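Local structure of hypothetical sugar ABC-transporter sugar binding protein (7BVT) at residues T31-W36 / T82-A87. The protein binds cyclic alpha-maltosyl-1,6-maltose as the extracellular solute-binding component of what is probably an ABC transporter for sugar uptake. Residues are numbered along the deposited sequence; the frame is centred on the assembly and turned at random.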
loop_
_atom_site.group_PDB
_atom_site.type_symbol
_atom_site.label_atom_id
_atom_site.label_comp_id
_atom_site.label_asym_id
_atom_site.label_seq_id
_atom_site.Cartn_x
_atom_site.Cartn_y
_atom_site.Cartn_z
ATOM N N THR A 31 18.521 -6.455 -17.649
ATOM C CA THR A 31 18.034 -7.420 -16.658
ATOM C C THR A 31 17.011 -6.767 -15.719
ATOM O O THR A 31 17.223 -5.622 -15.314
ATOM C CB THR A 31 19.183 -8.031 -15.894
ATOM O OG1 THR A 31 19.921 -7.007 -15.235
ATOM C CG2 THR A 31 20.056 -8.847 -16.840
ATOM N N VAL A 32 15.985 -7.513 -15.375
ATOM C CA VAL A 32 14.909 -7.078 -14.436
ATOM C C VAL A 32 14.807 -8.135 -13.360
ATOM O O VAL A 32 14.601 -9.285 -13.738
ATOM C CB VAL A 32 13.558 -6.899 -15.124
ATOM C CG1 VAL A 32 12.501 -6.533 -14.096
ATOM C CG2 VAL A 32 13.622 -5.866 -16.215
ATOM N N TRP A 33 14.938 -7.756 -12.113
ATOM C CA TRP A 33 14.608 -8.643 -10.985
ATOM C C TRP A 33 13.306 -8.173 -10.346
ATOM O O TRP A 33 13.146 -6.956 -10.130
ATOM C CB TRP A 33 15.694 -8.684 -9.951
ATOM C CG TRP A 33 17.032 -9.177 -10.411
ATOM C CD1 TRP A 33 17.327 -9.756 -11.593
ATOM C CD2 TRP A 33 18.234 -9.205 -9.642
ATOM N NE1 TRP A 33 18.649 -10.110 -11.621
ATOM C CE2 TRP A 33 19.226 -9.796 -10.456
ATOM C CE3 TRP A 33 18.565 -8.793 -8.361
ATOM C CZ2 TRP A 33 20.551 -9.925 -10.041
ATOM C CZ3 TRP A 33 19.864 -8.977 -7.930
ATOM C CH2 TRP A 33 20.832 -9.518 -8.766
ATOM N N HIS A 34 12.427 -9.112 -10.034
ATOM C CA HIS A 34 11.118 -8.811 -9.426
ATOM C C HIS A 34 10.809 -9.961 -8.484
ATOM O O HIS A 34 11.567 -10.939 -8.556
ATOM C CB HIS A 34 10.047 -8.646 -10.460
ATOM C CG HIS A 34 9.825 -9.921 -11.183
ATOM N ND1 HIS A 34 8.955 -10.877 -10.697
ATOM C CD2 HIS A 34 10.332 -10.365 -12.360
ATOM C CE1 HIS A 34 8.911 -11.877 -11.582
ATOM N NE2 HIS A 34 9.760 -11.617 -12.601
ATOM N N TYR A 35 9.758 -9.845 -7.696
ATOM C CA TYR A 35 9.395 -10.916 -6.722
ATOM C C TYR A 35 8.024 -11.498 -7.056
ATOM O O TYR A 35 7.496 -12.244 -6.213
ATOM C CB TYR A 35 9.532 -10.453 -5.258
ATOM C CG TYR A 35 8.780 -9.203 -4.856
ATOM C CD1 TYR A 35 7.416 -9.087 -5.030
ATOM C CD2 TYR A 35 9.434 -8.144 -4.264
ATOM C CE1 TYR A 35 6.710 -7.939 -4.662
ATOM C CE2 TYR A 35 8.744 -7.007 -3.862
ATOM C CZ TYR A 35 7.384 -6.909 -4.063
ATOM O OH TYR A 35 6.737 -5.770 -3.639
ATOM N N TRP A 36 7.435 -11.182 -8.195
ATOM C CA TRP A 36 6.092 -11.705 -8.540
ATOM C C TRP A 36 6.139 -13.237 -8.716
ATOM O O TRP A 36 7.119 -13.766 -9.317
ATOM C CB TRP A 36 5.531 -11.025 -9.785
ATOM C CG TRP A 36 5.184 -9.584 -9.545
ATOM C CD1 TRP A 36 4.397 -9.055 -8.561
ATOM C CD2 TRP A 36 5.556 -8.479 -10.373
ATOM N NE1 TRP A 36 4.251 -7.708 -8.727
ATOM C CE2 TRP A 36 4.967 -7.319 -9.817
ATOM C CE3 TRP A 36 6.338 -8.351 -11.520
ATOM C CZ2 TRP A 36 5.149 -6.055 -10.375
ATOM C CZ3 TRP A 36 6.485 -7.106 -12.085
ATOM C CH2 TRP A 36 5.923 -5.982 -11.502
ATOM N N THR A 82 27.351 -6.865 -9.588
ATOM C CA THR A 82 26.426 -7.619 -10.466
ATOM C C THR A 82 24.971 -7.223 -10.184
ATOM O O THR A 82 24.062 -8.049 -10.340
ATOM C CB THR A 82 26.639 -9.132 -10.338
ATOM O OG1 THR A 82 26.392 -9.530 -8.997
ATOM C CG2 THR A 82 28.041 -9.546 -10.752
ATOM N N LEU A 83 24.771 -5.943 -9.902
ATOM C CA LEU A 83 23.402 -5.432 -9.735
ATOM C C LEU A 83 22.663 -5.614 -11.043
ATOM O O LEU A 83 23.247 -5.548 -12.121
ATOM C CB LEU A 83 23.449 -3.962 -9.299
ATOM C CG LEU A 83 23.814 -3.720 -7.845
ATOM C CD1 LEU A 83 24.129 -2.271 -7.581
ATOM C CD2 LEU A 83 22.700 -4.155 -6.929
ATOM N N PRO A 84 21.336 -5.768 -10.992
ATOM C CA PRO A 84 20.490 -5.864 -12.166
ATOM C C PRO A 84 20.371 -4.441 -12.735
ATOM O O PRO A 84 20.779 -3.516 -12.111
ATOM C CB PRO A 84 19.144 -6.351 -11.651
ATOM C CG PRO A 84 19.111 -5.766 -10.294
ATOM C CD PRO A 84 20.523 -5.829 -9.749
ATOM N N ASP A 85 19.839 -4.344 -13.911
ATOM C CA ASP A 85 19.615 -3.012 -14.523
ATOM C C ASP A 85 18.350 -2.404 -13.913
ATOM O O ASP A 85 18.357 -1.228 -13.618
ATOM C CB ASP A 85 19.478 -3.116 -16.024
ATOM C CG ASP A 85 20.772 -3.658 -16.595
ATOM O OD1 ASP A 85 21.846 -3.068 -16.244
ATOM O OD2 ASP A 85 20.674 -4.667 -17.335
ATOM N N ILE A 86 17.308 -3.200 -13.754
ATOM C CA ILE A 86 16.024 -2.805 -13.116
ATOM C C ILE A 86 15.783 -3.705 -11.899
ATOM O O ILE A 86 15.763 -4.961 -12.022
ATOM C CB ILE A 86 14.840 -2.822 -14.106
ATOM C CG1 ILE A 86 15.048 -1.888 -15.304
ATOM C CG2 ILE A 86 13.531 -2.541 -13.422
ATOM C CD1 ILE A 86 14.045 -2.091 -16.427
ATOM N N ALA A 87 15.455 -3.113 -10.767
ATOM C CA ALA A 87 14.843 -3.844 -9.637
ATOM C C ALA A 87 13.388 -3.409 -9.461
ATOM O O ALA A 87 13.106 -2.210 -9.519
ATOM C CB ALA A 87 15.596 -3.559 -8.360
HETATM O O HOH W 1 22.577 -7.525 -14.863
#
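Thr31 OG1 is gripped from two directions, by Asp85 N at 3.0 Å and by a water at 2.7 Å that also reaches weakly to Leu83 O. This clasp marks the start of a parallel strand pairing within the alpha/beta core of a solute-binding protein lobe, where strand 28-34 lies between strands 58-64 and 86-90. Asp85, in the loop just ahead of strand 86-90, takes Thr31 N on OD2 at 2.8 Å through its anti lone pair, in a nearly straight bond (168°). OG1, set between the backbone N and the carbonyl carbon (chi1 59°), accepts from Asp85 N, while the carboxylate of the same residue holds the threonine amide. Regular pairing follows: Ile86 N donates to Thr31 O and Trp33 N to Ile86 O, each at 2.9 Å. On one face of the sheet Val32 CG2 packs against Ile86 CD1, the two side chains lying side by side, with Ile86 also touching Phe315 and Leu316 of helix 306-319. On the other face the Trp33 indole, which also has a cation-pi partner in Lys73 of helix 70-80, spreads across the Pro84 ring. The proline meets the indole as a CH-pi contact, CB standing 3.5 Å from the centroid of the five-membered ring and 7° off its normal. Were Trp33 an alanine, Pro84 would probably lose its aromatic cover and Lys73 its pi partner. Beyond CB, the proline CG and CD run on over the six-membered ring toward CE3 and CZ3.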